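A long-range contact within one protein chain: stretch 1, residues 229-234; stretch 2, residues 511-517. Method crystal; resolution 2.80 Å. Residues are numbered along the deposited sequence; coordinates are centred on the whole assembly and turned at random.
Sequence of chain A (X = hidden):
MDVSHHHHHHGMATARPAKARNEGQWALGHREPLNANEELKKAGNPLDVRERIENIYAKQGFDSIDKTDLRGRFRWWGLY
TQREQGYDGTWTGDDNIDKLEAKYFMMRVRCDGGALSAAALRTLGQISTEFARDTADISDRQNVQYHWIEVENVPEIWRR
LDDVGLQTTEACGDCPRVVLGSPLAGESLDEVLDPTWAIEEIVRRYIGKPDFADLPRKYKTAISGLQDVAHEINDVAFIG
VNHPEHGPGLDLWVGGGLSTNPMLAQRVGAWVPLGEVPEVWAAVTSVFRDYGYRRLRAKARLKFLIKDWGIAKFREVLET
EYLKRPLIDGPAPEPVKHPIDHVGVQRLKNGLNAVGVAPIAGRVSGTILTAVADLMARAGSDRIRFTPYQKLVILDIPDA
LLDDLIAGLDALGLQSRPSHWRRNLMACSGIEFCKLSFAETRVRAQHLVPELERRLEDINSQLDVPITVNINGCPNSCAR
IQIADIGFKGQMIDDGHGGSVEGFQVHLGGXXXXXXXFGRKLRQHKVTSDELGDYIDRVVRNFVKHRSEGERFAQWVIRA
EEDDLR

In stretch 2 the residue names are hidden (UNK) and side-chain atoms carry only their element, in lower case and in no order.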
ATOM      1  N   VAL A 229       2.364  -2.619   9.927  1.00 30.42           N
ATOM      2  CA  VAL A 229       2.207  -3.032   8.525  1.00 30.69           C
ATOM      3  C   VAL A 229       0.740  -3.308   8.128  1.00 31.13           C
ATOM      4  O   VAL A 229       0.456  -4.107   7.234  1.00 31.83           O
ATOM      5  CB  VAL A 229       3.085  -4.299   8.218  1.00 30.59           C
ATOM      6  CG1 VAL A 229       4.572  -3.997   8.379  1.00 30.59           C
ATOM      7  CG2 VAL A 229       2.689  -5.479   9.106  1.00 30.20           C
ATOM      8  N   ALA A 230      -0.195  -2.634   8.772  1.00 31.77           N
ATOM      9  CA  ALA A 230      -1.601  -2.686   8.367  1.00 31.95           C
ATOM     10  C   ALA A 230      -1.970  -4.111   8.000  1.00 32.32           C
ATOM     11  O   ALA A 230      -2.460  -4.382   6.906  1.00 32.79           O
ATOM     12  CB  ALA A 230      -1.857  -1.731   7.185  1.00 31.75           C
ATOM     13  N   HIS A 231      -1.720  -5.031   8.915  1.00 32.81           N
ATOM     14  CA  HIS A 231      -1.845  -6.441   8.589  1.00 33.23           C
ATOM     15  C   HIS A 231      -3.281  -6.851   8.429  1.00 33.70           C
ATOM     16  O   HIS A 231      -3.603  -7.657   7.561  1.00 33.97           O
ATOM     17  CB  HIS A 231      -1.188  -7.300   9.649  1.00 33.47           C
ATOM     18  CG  HIS A 231      -1.763  -7.135  11.023  1.00 33.44           C
ATOM     19  ND1 HIS A 231      -2.589  -8.078  11.601  1.00 34.81           N
ATOM     20  CD2 HIS A 231      -1.579  -6.176  11.956  1.00 32.95           C
ATOM     21  CE1 HIS A 231      -2.902  -7.693  12.824  1.00 34.26           C
ATOM     22  NE2 HIS A 231      -2.294  -6.548  13.068  1.00 34.05           N
ATOM     23  N   GLU A 232      -4.144  -6.255   9.243  1.00 34.17           N
ATOM     24  CA  GLU A 232      -5.549  -6.592   9.274  1.00 34.43           C
ATOM     25  C   GLU A 232      -6.214  -6.562   7.894  1.00 34.90           C
ATOM     26  O   GLU A 232      -7.261  -7.175   7.710  1.00 35.41           O
ATOM     27  CB  GLU A 232      -6.271  -5.651  10.247  1.00 34.71           C
ATOM     28  CG  GLU A 232      -5.898  -5.875  11.741  1.00 35.15           C
ATOM     29  CD  GLU A 232      -5.064  -4.751  12.384  1.00 35.11           C
ATOM     30  OE1 GLU A 232      -4.128  -4.224  11.742  1.00 34.16           O
ATOM     31  OE2 GLU A 232      -5.345  -4.416  13.564  1.00 36.61           O
ATOM     32  N   ILE A 233      -5.609  -5.872   6.926  1.00 35.17           N
ATOM     33  CA  ILE A 233      -6.164  -5.756   5.557  1.00 35.07           C
ATOM     34  C   ILE A 233      -5.263  -6.353   4.449  1.00 35.25           C
ATOM     35  O   ILE A 233      -5.384  -6.002   3.267  1.00 35.74           O
ATOM     36  CB  ILE A 233      -6.499  -4.275   5.247  1.00 35.43           C
ATOM     37  CG1 ILE A 233      -5.248  -3.375   5.367  1.00 35.05           C
ATOM     38  CG2 ILE A 233      -7.607  -3.775   6.192  1.00 35.57           C
ATOM     39  CD1 ILE A 233      -4.824  -2.726   4.067  1.00 35.26           C
ATOM     40  N   ASN A 234      -4.362  -7.255   4.831  1.00 35.05           N
ATOM     41  CA  ASN A 234      -3.548  -8.015   3.869  1.00 34.94           C
ATOM     42  C   ASN A 234      -4.167  -9.428   3.634  1.00 34.80           C
ATOM     43  O   ASN A 234      -4.900  -9.934   4.477  1.00 34.58           O
ATOM     44  CB  ASN A 234      -2.084  -8.107   4.377  1.00 34.88           C
ATOM     45  CG  ASN A 234      -1.262  -6.826   4.095  1.00 34.85           C
ATOM     46  OD1 ASN A 234      -0.724  -6.665   3.013  1.00 34.16           O
ATOM     47  ND2 ASN A 234      -1.128  -5.948   5.089  1.00 34.61           N
ATOM     48  N   UNK A 511     -10.597   2.521  11.816  1.00 42.72           N
ATOM     49  CA  UNK A 511      -9.305   2.315  12.433  1.00 42.83           C
ATOM     50  C   UNK A 511      -8.953   0.833  12.481  1.00 42.88           C
ATOM     51  O   UNK A 511      -9.835  -0.030  12.503  1.00 42.64           O
ATOM     52  n   UNK A 511     -11.228   0.920  16.318  1.00 46.16           N
ATOM     53  n   UNK A 511     -11.567   2.489  14.901  1.00 46.84           N
ATOM     54  c   UNK A 511      -9.294   2.864  13.863  1.00 43.09           C
ATOM     55  c   UNK A 511     -12.145   1.730  15.817  1.00 46.03           C
ATOM     56  c   UNK A 511     -10.230   2.165  14.801  1.00 44.16           C
ATOM     57  c   UNK A 511     -10.020   1.180  15.708  1.00 45.86           C
ATOM     58  N   UNK A 512      -7.657   0.546  12.524  1.00 42.89           N
ATOM     59  CA  UNK A 512      -7.177  -0.795  12.796  1.00 42.88           C
ATOM     60  C   UNK A 512      -6.750  -0.845  14.257  1.00 42.77           C
ATOM     61  O   UNK A 512      -7.121   0.028  15.042  1.00 42.54           O
ATOM     62  c   UNK A 512      -6.034  -1.133  11.834  1.00 43.01           C
ATOM     63  c   UNK A 512      -6.345  -1.093  10.329  1.00 42.38           C
ATOM     64  c   UNK A 512      -7.578  -1.918   9.975  1.00 42.12           C
ATOM     65  c   UNK A 512      -5.146  -1.600   9.571  1.00 42.33           C
ATOM     66  N   UNK A 513      -5.998  -1.864  14.635  1.00 43.15           N
ATOM     67  CA  UNK A 513      -5.532  -1.988  16.011  1.00 43.96           C
ATOM     68  C   UNK A 513      -6.623  -2.498  16.929  1.00 44.30           C
ATOM     69  O   UNK A 513      -7.290  -3.476  16.616  1.00 44.43           O
ATOM     70  N   UNK A 514      -6.814  -1.835  18.061  1.00 45.17           N
ATOM     71  CA  UNK A 514      -7.828  -2.267  19.034  1.00 45.70           C
ATOM     72  C   UNK A 514      -9.248  -2.044  18.510  1.00 46.24           C
ATOM     73  O   UNK A 514      -9.598  -0.932  18.103  1.00 45.92           O
ATOM     74  c   UNK A 514      -8.643  -3.620  21.537  1.00 45.37           C
ATOM     75  c   UNK A 514      -7.667  -1.551  20.378  1.00 45.65           C
ATOM     76  c   UNK A 514      -8.592  -2.070  21.483  1.00 45.52           C
ATOM     77  c   UNK A 514      -8.146  -1.481  22.836  1.00 45.46           C
ATOM     78  N   UNK A 515     -10.046  -3.114  18.525  1.00 47.02           N
ATOM     79  CA  UNK A 515     -11.420  -3.109  17.994  1.00 47.50           C
ATOM     80  C   UNK A 515     -11.475  -2.499  16.598  1.00 47.84           C
ATOM     81  O   UNK A 515     -12.269  -1.585  16.322  1.00 47.54           O
ATOM     82  c   UNK A 515     -12.324  -2.894  20.345  1.00 49.16           C
ATOM     83  o   UNK A 515     -12.517  -2.080  21.278  1.00 50.98           O
ATOM     84  o   UNK A 515     -12.095  -4.115  20.531  1.00 50.04           O
ATOM     85  c   UNK A 515     -12.367  -2.361  18.929  1.00 47.76           C
ATOM     86  N   UNK A 516     -10.609  -3.016  15.725  1.00 48.14           N
ATOM     87  CA  UNK A 516     -10.550  -2.577  14.339  1.00 48.38           C
ATOM     88  C   UNK A 516     -11.943  -2.671  13.737  1.00 48.69           C
ATOM     89  O   UNK A 516     -12.623  -3.689  13.868  1.00 48.52           O
ATOM     90  c   UNK A 516      -9.583  -3.435  13.546  1.00 48.08           C
ATOM     91  N   UNK A 517     -12.371  -1.589  13.105  1.00 49.20           N
ATOM     92  CA  UNK A 517     -13.659  -1.549  12.442  1.00 49.69           C
ATOM     93  C   UNK A 517     -13.615  -0.488  11.376  1.00 50.14           C
ATOM     94  O   UNK A 517     -12.761   0.406  11.404  1.00 50.04           O
TER

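Position 511 carries six side-chain atoms: one carbon leading to a five-membered ring of three carbons and two nitrogens, out of reach of stretch 1. Such a ring is an imidazole, so the residue is His 511. It serves its own loop instead. Its NE2 makes a weak hydrogen bond to the backbone O of position 514, at 3.0 Å, while ND1 bonds to a residue just outside the stretch. A ring with two nitrogens suits this bridging task.

Position 512 has four carbons, forked at the second, and its CA-to-CB bond points toward stretch 1. One end carbon lies 4.1 Å from CB of Ala 230 and 3.6 Å from OE1 of Glu 232; the other approaches CG2 of Ile 233 at 4.2 Å. The fork beyond CB identifies Leu 512. CD1 thus lies near Ala 230 and CD2 near Ile 233, while both lie against the Glu 232 side chain. The forked end lets the residue reach Ala 230 and Ile 233 while lying beside Glu 232.

Position 513 has no side-chain atoms, and its N donates a hydrogen bond to OE2 of Glu 232 at 2.8 Å. It is therefore Gly 513. The positive phi of 78° by itself favours glycine; a CB would point away from stretch 1.

Position 514 again shows four carbons forked at the second. Here the CA-to-CB bond points away from stretch 1, and the exposed side chain makes no contact with it. This is Leu 514.

At position 515 there are two carbons, the second bearing two oxygens, exposed and out of reach of stretch 1. This short carboxylate is Asp 515, in a setting where a charged group is readily accommodated.

Position 516 has a single carbon. This methyl points toward stretch 1, and its CB stands 4.4 Å from OE2 of Glu 232, a modest contact made by a small group. The residue is Ala 516.

Position 517 lacks side-chain atoms, although there would be room for a CB as far as stretch 1 is concerned. It is Gly 517. Gly 517 N donates to His 511 O at 3.0 Å, and His 511 N to Gly 517 O at 3.1 Å, closing the loop.

The contact thus combines one directed polar bond with apolar packing. Glu 232 reaches across with its carboxylate to take the Gly 513 amide hydrogen at an angle of 149°, while Leu 512 packs against Ala 230 and Ile 233. Together they join touching residues at least 279 positions apart through a compact interface of 203 Å².

Stretch 2, residues 511-517: HLGLDAG
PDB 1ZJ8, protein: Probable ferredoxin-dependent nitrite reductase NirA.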